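Local atomic coordinates of type IV pilus biogenesis protein PilB (Streptococcus sanguinis, PDB entry 7B7P), a protein that serves as a bimodular type IV pilin with a direct role in adhesion, carrying a von Willebrand factor A-like module that binds a metal ion. Residues Q381-T384 with D385-E389; A150-D154 with P155-Q159. All coordinates share one frame; numbering follows the deposited sequence.

The two contacts belong to different modules of this bimodular pilin. Contact 1 is a local contact between successive turns of helix 380-388 in the von Willebrand factor A-like module, while contact 2 lies where strand 148-152 of the pilin module gives way to the loop leading to strand 162-169 of the other module. Their centres are 36 Å apart, on opposite sides of the chain's centre, and their nearest atoms stay about 25 Å from each other. Contact 1 is the one closer to the metal site: the side chain of Leu383 is about 11 Å from the bound magnesium ion and about 10 Å from the side chain of Asp284, a magnesium-binding residue. Contact 2 lies away from that site.

Contact 1 of 2, residues Q381-T384 with D385-E389; sequences QSLT and DRIGE
Gln381 and Asp385 face each other one turn apart on helix 380-388, in a local i to i+4 contact within a beta-alpha-beta unit of the von Willebrand factor A-like module. The Gln381 chain leaves with CG anti to the backbone N (chi1 -177°) and bends at chi2, carrying its amide toward the next turn. Gln381 NE2 donates to Asp385 OD1 at 2.8 Å, on the syn side of that oxygen. The acceptor lies in the amide plane, but the donor stands 32° out of the carboxylate plane. Glutamine is long enough to span the turn, and the shorter aspartate presents its carboxylate to the amide. On the buried side, Leu383 CG and Ile387 CD1 meet at 4.1 Å, while Ile387 N donates to Leu383 O at 2.9 Å. Ser382 O accepts from Arg386 N at 3.1 Å and also from a water, which accepts from Arg386 NE in the guanidinium plane. Arg386 NH1 forms a salt bridge with Glu345 of helix 341-358. Leu383 rests on Ala351 of the same helix and on Pro258 of helix 258-270, Ile387 touches Val365 of strand 364-370, and Thr384 reaches both Val367 there and Thr394 of strand 393-399.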
# COMPACT_ATOMS: atom_id res chain seq x y z
N GLN A 381 11.48 -11.60 6.73
CA GLN A 381 11.37 -11.65 5.27
C GLN A 381 10.84 -13.00 4.81
O GLN A 381 10.03 -13.08 3.88
CB GLN A 381 12.74 -11.35 4.62
CG GLN A 381 12.75 -11.30 3.07
CD GLN A 381 12.00 -10.07 2.53
OE1 GLN A 381 12.34 -8.94 2.87
NE2 GLN A 381 10.97 -10.29 1.71
N SER A 382 11.29 -14.07 5.46
CA SER A 382 10.85 -15.41 5.11
C SER A 382 9.34 -15.57 5.31
O SER A 382 8.63 -16.11 4.45
CB SER A 382 11.65 -16.40 5.95
OG SER A 382 11.62 -17.70 5.41
N LEU A 383 8.83 -15.08 6.45
CA LEU A 383 7.40 -15.10 6.72
C LEU A 383 6.61 -14.33 5.66
O LEU A 383 5.60 -14.82 5.13
CB LEU A 383 7.14 -14.51 8.11
CG LEU A 383 5.68 -14.38 8.50
CD1 LEU A 383 5.16 -15.81 8.62
CD2 LEU A 383 5.52 -13.59 9.85
N THR A 384 7.07 -13.11 5.35
CA THR A 384 6.43 -12.27 4.34
C THR A 384 6.37 -12.98 2.99
O THR A 384 5.32 -13.01 2.34
CB THR A 384 7.21 -10.95 4.23
OG1 THR A 384 7.29 -10.34 5.53
CG2 THR A 384 6.57 -10.00 3.24
N ASP A 385 7.49 -13.57 2.57
CA ASP A 385 7.54 -14.25 1.28
C ASP A 385 6.55 -15.41 1.23
O ASP A 385 5.90 -15.62 0.20
CB ASP A 385 8.96 -14.76 1.01
CG ASP A 385 9.97 -13.64 0.82
OD1 ASP A 385 9.57 -12.46 0.66
OD2 ASP A 385 11.19 -13.96 0.79
N ARG A 386 6.43 -16.17 2.32
CA ARG A 386 5.44 -17.24 2.36
C ARG A 386 4.02 -16.68 2.28
O ARG A 386 3.18 -17.19 1.54
CB ARG A 386 5.61 -18.10 3.61
CG ARG A 386 5.08 -19.51 3.43
CD ARG A 386 5.95 -20.28 2.45
NE ARG A 386 7.28 -20.45 3.03
CZ ARG A 386 7.65 -21.53 3.70
NH1 ARG A 386 6.80 -22.54 3.84
NH2 ARG A 386 8.87 -21.59 4.23
N ILE A 387 3.74 -15.61 3.04
CA ILE A 387 2.43 -14.96 2.92
C ILE A 387 2.18 -14.52 1.48
O ILE A 387 1.03 -14.55 1.01
CB ILE A 387 2.35 -13.77 3.92
CG1 ILE A 387 2.37 -14.25 5.38
CG2 ILE A 387 1.10 -12.89 3.66
CD1 ILE A 387 2.35 -13.08 6.40
N GLY A 388 3.24 -14.17 0.74
CA GLY A 388 3.15 -13.79 -0.67
C GLY A 388 2.67 -14.89 -1.60
O GLY A 388 2.17 -14.58 -2.69
N GLU A 389 2.80 -16.16 -1.21
CA GLU A 389 2.18 -17.24 -1.98
C GLU A 389 0.67 -17.06 -2.15
O GLU A 389 0.10 -17.65 -3.07
CB GLU A 389 2.43 -18.59 -1.32
CG GLU A 389 3.89 -19.01 -1.32
CD GLU A 389 4.05 -20.38 -0.73
OE1 GLU A 389 3.11 -20.82 -0.01
OE2 GLU A 389 5.10 -21.02 -0.98
O HOH W 1 9.58 -18.49 2.47

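Contact 2 of 2, residues A150-D154 with P155-Q159; sequences AYRTD and PIQGQ
Arg152 starts with CG beside its backbone N and anti to the carbonyl carbon (chi1 -74°), runs extended through chi2, and then bends at chi3, a course that brings its guanidinium to the loop just after its own strand. Arg152 NH2 donates to Pro155 O at 3.1 Å on a fairly straight path, with an N-H...O angle of 162°. The oxygen sits at the guanidinium edge, near its plane, whereas the donor stands 47° above the carbonyl plane and so misses the lone pairs. Arg152 NE makes a weak bond to Asp154 O at 3.2 Å, and Arg152 NH1 is hydrogen-bonded to Glu51 O. The Ile156 side chain crosses the arginine at about a right angle; being branched, it can pack CG2 against Arg152 CD and NE, 3.4 Å from NE, while CG1 leads away. Gln157 OE1 lies 3.6 Å from Arg152 NH2. Proline suits the position before Ile156, since its ring restricts phi early in the loop and leaves its carbonyl to accept. Asp154 OD1 adds a long salt bridge to Arg152 NH2, 3.9 Å away and well out of the guanidinium plane, so the attraction there is one of charge alone. With backbone carbonyls as main acceptors, one buried arginine joins the end of strand 148-152, the segment around Glu51 and the linking loop, and the nearby carboxylate probably helps balance its charge.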
# COMPACT_ATOMS: atom_id res chain seq x y z
N ALA A 150 -3.79 13.46 -17.78
CA ALA A 150 -5.13 13.56 -17.21
C ALA A 150 -5.03 14.30 -15.88
O ALA A 150 -4.09 14.08 -15.12
CB ALA A 150 -5.74 12.18 -17.01
N TYR A 151 -6.00 15.17 -15.61
CA TYR A 151 -5.87 16.06 -14.47
C TYR A 151 -7.24 16.46 -13.94
O TYR A 151 -8.25 16.36 -14.63
CB TYR A 151 -5.10 17.32 -14.84
CG TYR A 151 -5.85 18.23 -15.79
CD1 TYR A 151 -5.90 17.93 -17.14
CD2 TYR A 151 -6.50 19.37 -15.33
CE1 TYR A 151 -6.58 18.75 -18.03
CE2 TYR A 151 -7.19 20.21 -16.22
CZ TYR A 151 -7.22 19.88 -17.57
OH TYR A 151 -7.89 20.68 -18.47
N ARG A 152 -7.23 16.96 -12.72
CA ARG A 152 -8.39 17.61 -12.13
C ARG A 152 -7.94 18.91 -11.47
O ARG A 152 -6.78 19.07 -11.09
CB ARG A 152 -9.09 16.71 -11.09
CG ARG A 152 -9.88 15.58 -11.71
CD ARG A 152 -10.46 14.66 -10.64
NE ARG A 152 -11.45 15.35 -9.81
CZ ARG A 152 -12.71 15.56 -10.18
NH1 ARG A 152 -13.14 15.14 -11.36
NH2 ARG A 152 -13.53 16.19 -9.36
N THR A 153 -8.89 19.83 -11.33
CA THR A 153 -8.65 21.12 -10.69
C THR A 153 -9.33 21.25 -9.34
O THR A 153 -9.08 22.23 -8.63
CB THR A 153 -9.12 22.25 -11.62
OG1 THR A 153 -10.33 21.85 -12.28
CG2 THR A 153 -8.06 22.53 -12.66
N ASP A 154 -10.15 20.28 -8.96
CA ASP A 154 -10.86 20.20 -7.69
C ASP A 154 -10.77 18.76 -7.20
O ASP A 154 -10.67 17.84 -8.02
CB ASP A 154 -12.34 20.62 -7.85
CG ASP A 154 -12.95 20.11 -9.16
OD1 ASP A 154 -12.20 19.79 -10.12
OD2 ASP A 154 -14.20 20.06 -9.25
N PRO A 155 -10.81 18.54 -5.89
CA PRO A 155 -10.59 17.18 -5.37
C PRO A 155 -11.60 16.19 -5.94
O PRO A 155 -12.67 16.57 -6.42
CB PRO A 155 -10.75 17.33 -3.86
CG PRO A 155 -10.64 18.79 -3.60
CD PRO A 155 -11.17 19.47 -4.81
N ILE A 156 -11.24 14.91 -5.88
CA ILE A 156 -12.17 13.85 -6.26
C ILE A 156 -13.11 13.62 -5.07
O ILE A 156 -12.66 13.36 -3.96
CB ILE A 156 -11.43 12.58 -6.70
CG1 ILE A 156 -10.82 11.76 -5.55
CG2 ILE A 156 -10.30 12.92 -7.65
CD1 ILE A 156 -11.80 10.80 -4.91
N GLN A 157 -14.40 13.83 -5.30
CA GLN A 157 -15.39 13.87 -4.21
C GLN A 157 -16.11 12.52 -4.19
O GLN A 157 -16.87 12.17 -5.10
CB GLN A 157 -16.35 15.06 -4.37
CG GLN A 157 -17.42 15.04 -5.51
CD GLN A 157 -16.86 15.16 -6.93
OE1 GLN A 157 -15.96 14.42 -7.34
NE2 GLN A 157 -17.40 16.10 -7.71
N GLY A 158 -15.85 11.75 -3.14
CA GLY A 158 -16.35 10.39 -3.06
C GLY A 158 -15.32 9.34 -3.44
O GLY A 158 -15.48 8.65 -4.46
N GLN A 159 -14.27 9.21 -2.64
CA GLN A 159 -13.25 8.20 -2.92
C GLN A 159 -13.74 6.82 -2.46
O GLN A 159 -14.86 6.65 -1.97
CB GLN A 159 -11.93 8.58 -2.25
CG GLN A 159 -11.91 8.39 -0.72
CD GLN A 159 -11.09 9.45 0.01
OE1 GLN A 159 -11.07 10.62 -0.40
NE2 GLN A 159 -10.43 9.06 1.10